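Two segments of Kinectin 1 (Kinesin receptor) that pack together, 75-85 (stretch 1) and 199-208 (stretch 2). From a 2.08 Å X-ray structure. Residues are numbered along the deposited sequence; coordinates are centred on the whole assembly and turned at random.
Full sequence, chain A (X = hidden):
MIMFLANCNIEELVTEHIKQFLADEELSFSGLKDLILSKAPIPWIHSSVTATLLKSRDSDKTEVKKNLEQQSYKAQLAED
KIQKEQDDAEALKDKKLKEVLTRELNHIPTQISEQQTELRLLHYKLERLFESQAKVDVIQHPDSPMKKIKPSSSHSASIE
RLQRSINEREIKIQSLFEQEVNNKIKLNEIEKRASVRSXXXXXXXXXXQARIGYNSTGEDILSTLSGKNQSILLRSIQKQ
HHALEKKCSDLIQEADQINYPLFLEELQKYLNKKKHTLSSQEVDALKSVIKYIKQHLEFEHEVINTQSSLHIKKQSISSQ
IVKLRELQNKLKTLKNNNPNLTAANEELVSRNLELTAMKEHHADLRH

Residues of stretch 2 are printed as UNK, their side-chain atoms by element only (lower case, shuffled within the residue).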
# COMPACT_ATOMS: atom_id res chain seq x y z
N ALA A 75 -6.28 0.16 -5.99
CA ALA A 75 -5.65 1.10 -6.89
C ALA A 75 -4.65 0.34 -7.76
O ALA A 75 -4.62 0.52 -8.97
CB ALA A 75 -4.98 2.22 -6.12
N GLN A 76 -3.87 -0.53 -7.14
CA GLN A 76 -2.92 -1.35 -7.89
C GLN A 76 -3.62 -2.30 -8.87
O GLN A 76 -3.12 -2.51 -9.98
CB GLN A 76 -2.02 -2.17 -6.98
CG GLN A 76 -0.98 -2.98 -7.75
CD GLN A 76 0.17 -2.13 -8.28
OE1 GLN A 76 0.90 -1.51 -7.51
NE2 GLN A 76 0.35 -2.12 -9.61
N LEU A 77 -4.73 -2.89 -8.44
CA LEU A 77 -5.47 -3.78 -9.32
C LEU A 77 -5.91 -3.02 -10.56
O LEU A 77 -5.65 -3.45 -11.68
CB LEU A 77 -6.66 -4.44 -8.62
CG LEU A 77 -7.34 -5.55 -9.44
CD1 LEU A 77 -6.34 -6.64 -9.90
CD2 LEU A 77 -8.49 -6.19 -8.68
N ALA A 78 -6.54 -1.87 -10.36
CA ALA A 78 -6.94 -1.02 -11.48
C ALA A 78 -5.77 -0.61 -12.41
O ALA A 78 -5.92 -0.60 -13.63
CB ALA A 78 -7.70 0.22 -10.96
N GLU A 79 -4.61 -0.28 -11.84
CA GLU A 79 -3.43 0.06 -12.65
C GLU A 79 -3.04 -1.12 -13.51
O GLU A 79 -2.73 -0.97 -14.69
CB GLU A 79 -2.24 0.42 -11.76
CG GLU A 79 -2.01 1.89 -11.50
CD GLU A 79 -0.78 2.13 -10.64
OE1 GLU A 79 -0.89 2.10 -9.40
OE2 GLU A 79 0.32 2.34 -11.22
N ASP A 80 -3.05 -2.30 -12.89
CA ASP A 80 -2.67 -3.52 -13.59
C ASP A 80 -3.63 -3.89 -14.72
O ASP A 80 -3.19 -4.42 -15.74
CB ASP A 80 -2.51 -4.68 -12.61
CG ASP A 80 -1.25 -4.58 -11.79
OD1 ASP A 80 -0.53 -3.59 -11.96
OD2 ASP A 80 -0.99 -5.48 -10.96
N LYS A 81 -4.92 -3.62 -14.55
CA LYS A 81 -5.88 -3.90 -15.62
C LYS A 81 -5.73 -2.93 -16.79
O LYS A 81 -5.90 -3.31 -17.95
CB LYS A 81 -7.32 -3.91 -15.10
CG LYS A 81 -7.65 -5.12 -14.21
CD LYS A 81 -9.04 -4.96 -13.55
CE LYS A 81 -9.30 -6.01 -12.47
NZ LYS A 81 -10.50 -5.66 -11.64
N ILE A 82 -5.39 -1.68 -16.48
CA ILE A 82 -5.10 -0.69 -17.50
C ILE A 82 -3.85 -1.05 -18.28
O ILE A 82 -3.86 -1.02 -19.51
CB ILE A 82 -4.92 0.72 -16.89
CG1 ILE A 82 -6.28 1.28 -16.48
CG2 ILE A 82 -4.23 1.65 -17.87
CD1 ILE A 82 -7.33 1.14 -17.57
N GLN A 83 -2.77 -1.39 -17.58
CA GLN A 83 -1.52 -1.72 -18.25
C GLN A 83 -1.66 -2.98 -19.10
O GLN A 83 -0.99 -3.14 -20.12
CB GLN A 83 -0.39 -1.89 -17.23
CG GLN A 83 0.96 -2.25 -17.84
CD GLN A 83 1.98 -2.68 -16.80
OE1 GLN A 83 1.90 -3.78 -16.23
NE2 GLN A 83 2.95 -1.81 -16.54
N LYS A 84 -2.56 -3.88 -18.69
CA LYS A 84 -2.80 -5.10 -19.44
C LYS A 84 -3.48 -4.81 -20.77
O LYS A 84 -3.12 -5.39 -21.78
CB LYS A 84 -3.62 -6.10 -18.66
CG LYS A 84 -3.53 -7.49 -19.23
CD LYS A 84 -4.42 -8.47 -18.49
CE LYS A 84 -4.24 -9.87 -19.06
NZ LYS A 84 -4.16 -9.83 -20.55
N GLU A 85 -4.47 -3.93 -20.76
CA GLU A 85 -5.19 -3.59 -21.99
C GLU A 85 -4.32 -2.83 -22.98
O GLU A 85 -4.41 -3.04 -24.20
CB GLU A 85 -6.44 -2.77 -21.67
CG GLU A 85 -7.54 -3.60 -21.05
CD GLU A 85 -8.33 -2.83 -20.02
OE1 GLU A 85 -8.14 -1.60 -19.93
OE2 GLU A 85 -9.12 -3.46 -19.29
N UNK A 199 7.99 -8.76 -19.67
CA UNK A 199 8.38 -8.37 -18.33
C UNK A 199 7.20 -7.78 -17.55
O UNK A 199 7.05 -8.08 -16.38
c UNK A 199 10.91 -8.07 -18.58
c UNK A 199 11.96 -7.13 -19.19
c UNK A 199 9.56 -7.39 -18.34
o UNK A 199 12.05 -5.96 -18.82
n UNK A 199 12.76 -7.65 -20.12
N UNK A 200 6.38 -6.95 -18.20
CA UNK A 200 5.25 -6.33 -17.50
C UNK A 200 4.28 -7.41 -17.05
O UNK A 200 3.66 -7.29 -15.99
c UNK A 200 5.59 -2.06 -19.52
c UNK A 200 5.20 -4.03 -18.61
c UNK A 200 6.31 -3.50 -18.03
c UNK A 200 4.49 -5.33 -18.38
n UNK A 200 4.78 -3.10 -19.54
n UNK A 200 6.53 -2.28 -18.62
N UNK A 201 4.14 -8.43 -17.89
CA UNK A 201 3.21 -9.53 -17.65
C UNK A 201 3.65 -10.38 -16.46
O UNK A 201 2.86 -10.70 -15.57
n UNK A 201 2.85 -12.89 -18.60
c UNK A 201 3.10 -10.40 -18.90
c UNK A 201 1.90 -13.79 -18.42
n UNK A 201 0.73 -13.16 -18.39
c UNK A 201 2.28 -11.64 -18.70
c UNK A 201 0.95 -11.81 -18.56
N UNK A 202 4.93 -10.75 -16.46
CA UNK A 202 5.51 -11.47 -15.34
C UNK A 202 5.22 -10.77 -13.99
O UNK A 202 4.71 -11.40 -13.07
c UNK A 202 7.01 -11.70 -15.57
o UNK A 202 7.17 -12.61 -16.67
c UNK A 202 7.64 -12.32 -14.34
N UNK A 203 5.51 -9.47 -13.89
CA UNK A 203 5.22 -8.73 -12.66
C UNK A 203 3.73 -8.72 -12.29
O UNK A 203 3.38 -8.83 -11.12
c UNK A 203 5.76 -7.29 -12.73
n UNK A 203 9.66 -4.31 -13.52
c UNK A 203 7.26 -7.22 -12.89
c UNK A 203 7.72 -5.79 -13.09
c UNK A 203 9.22 -5.72 -13.30
N UNK A 204 2.85 -8.60 -13.29
CA UNK A 204 1.42 -8.65 -13.03
C UNK A 204 1.02 -10.01 -12.48
O UNK A 204 0.24 -10.10 -11.52
c UNK A 204 0.53 -6.79 -14.55
c UNK A 204 0.42 -6.82 -17.93
c UNK A 204 -0.48 -6.46 -15.66
n UNK A 204 1.01 -5.62 -17.92
n UNK A 204 0.53 -7.59 -19.01
c UNK A 204 0.60 -8.28 -14.26
n UNK A 204 -0.29 -7.24 -16.88
N UNK A 205 1.57 -11.08 -13.06
CA UNK A 205 1.33 -12.44 -12.58
C UNK A 205 1.80 -12.62 -11.14
O UNK A 205 1.11 -13.25 -10.33
c UNK A 205 1.45 -13.48 -14.89
c UNK A 205 1.93 -14.90 -12.88
c UNK A 205 2.03 -13.50 -13.48
N UNK A 206 2.96 -12.08 -10.81
CA UNK A 206 3.47 -12.18 -9.44
C UNK A 206 2.55 -11.44 -8.44
O UNK A 206 2.27 -11.95 -7.35
c UNK A 206 5.96 -12.58 -9.98
n UNK A 206 9.64 -11.87 -11.02
c UNK A 206 4.90 -11.64 -9.35
c UNK A 206 8.46 -12.66 -10.53
c UNK A 206 7.21 -11.78 -10.41
N UNK A 207 2.07 -10.26 -8.82
CA UNK A 207 1.15 -9.53 -7.94
C UNK A 207 -0.17 -10.29 -7.81
O UNK A 207 -0.74 -10.37 -6.72
c UNK A 207 1.92 -5.72 -8.40
n UNK A 207 2.17 -4.54 -11.87
n UNK A 207 1.61 -5.32 -9.76
n UNK A 207 3.81 -4.92 -10.30
c UNK A 207 2.20 -7.21 -8.24
c UNK A 207 0.94 -8.08 -8.39
c UNK A 207 2.53 -4.93 -10.65
N UNK A 208 -0.64 -10.87 -8.91
CA UNK A 208 -1.86 -11.65 -8.92
C UNK A 208 -1.72 -12.91 -8.05
O UNK A 208 -2.68 -13.35 -7.42
c UNK A 208 -2.25 -12.02 -10.34
O HOH W 1 -1.65 -8.06 -11.48
O HOH W 2 3.82 -4.66 -14.22

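Both stretches are helical, and the side chains hidden in the second can be recovered from atom counts, elements and connectivity. Position 199 carries three carbons in a row, the third bonded to one oxygen and one nitrogen. This is a terminal amide, so the residue is Gln199; its side chain is out of reach of stretch 1.

Position 200 has one carbon leading to a five-membered ring of three carbons and two nitrogens, an imidazole, hence His200. Its CA-to-CB bond points toward stretch 1, its CB lies 3.7 Å from Gln83 OE1, and Gln83 NE2 sits over one face of the ring.

Position 201 repeats the ring pattern and is His201, but its CB is directed sideways and the side chain makes no contact.

At position 202 a single carbon bears one oxygen and one carbon, the branched pattern of Thr202. It is out of reach of stretch 1. Position 203 has four carbons in a row ending in nitrogen, which defines Lys203; its CB points toward the other helix, yet the end of the chain leads away.

Position 204 shows three carbons, a nitrogen, then a carbon carrying two more nitrogens. That guanidinium identifies Arg204, the residue with the largest area covered by stretch 1, 92 Å². Its NH1 donates a hydrogen bond to Gln83 OE1 (2.7 Å, N-H...O 138°), with the acceptor near the guanidinium plane. Lys84 CB lies over one face, 3.9 Å from NE of Arg204, and the CD of Arg204 comes within 3.4 Å of Asp80 O.

Position 205 has one carbon carrying two others, a beta-branched hydrocarbon: Val205. Position 206, four carbons ending in nitrogen, is Lys206. Neither reaches stretch 1.

Position 207 again gives three carbons, a nitrogen and a carbon with two further nitrogens, so it is Arg207. Its NE donates to Asp80 OD2 (2.9 Å, 167°) and its NH2 to Asp80 OD1 (2.9 Å, 145°), a two-point salt bridge. Gln76 NE2 lies over one face of this guanidinium, 3.4 Å from Arg207 NE; both are donors, so the approach is not a hydrogen bond. Position 208 has one carbon alone, Ala208, directed sideways.

The helix axes run roughly antiparallel, at 150°, and approach to 10.8 Å, a wide spacing that the long arginine side chains bridge. The contact is predominantly polar and buries 387 Å². Asp80 is its hub: Gln76 NE2 donates to Asp80 OD1 (2.9 Å) from one turn earlier, so this carboxylate oxygen accepts from both helices. Water extends the network. Water 1 donates to Asp80 OD2 (2.7 Å from its O) and to Arg204 O (2.8 Å), while water 2 accepts from Arg207 NH2 (2.9 Å) and donates to Gln83 OE1 (2.9 Å) and His200 O (3.2 Å). Gln83 OE1 thus receives both the Arg204 guanidinium and a water, tying the two arginine sites together.

Stretch 2 199-208: QHHTKRVKRA
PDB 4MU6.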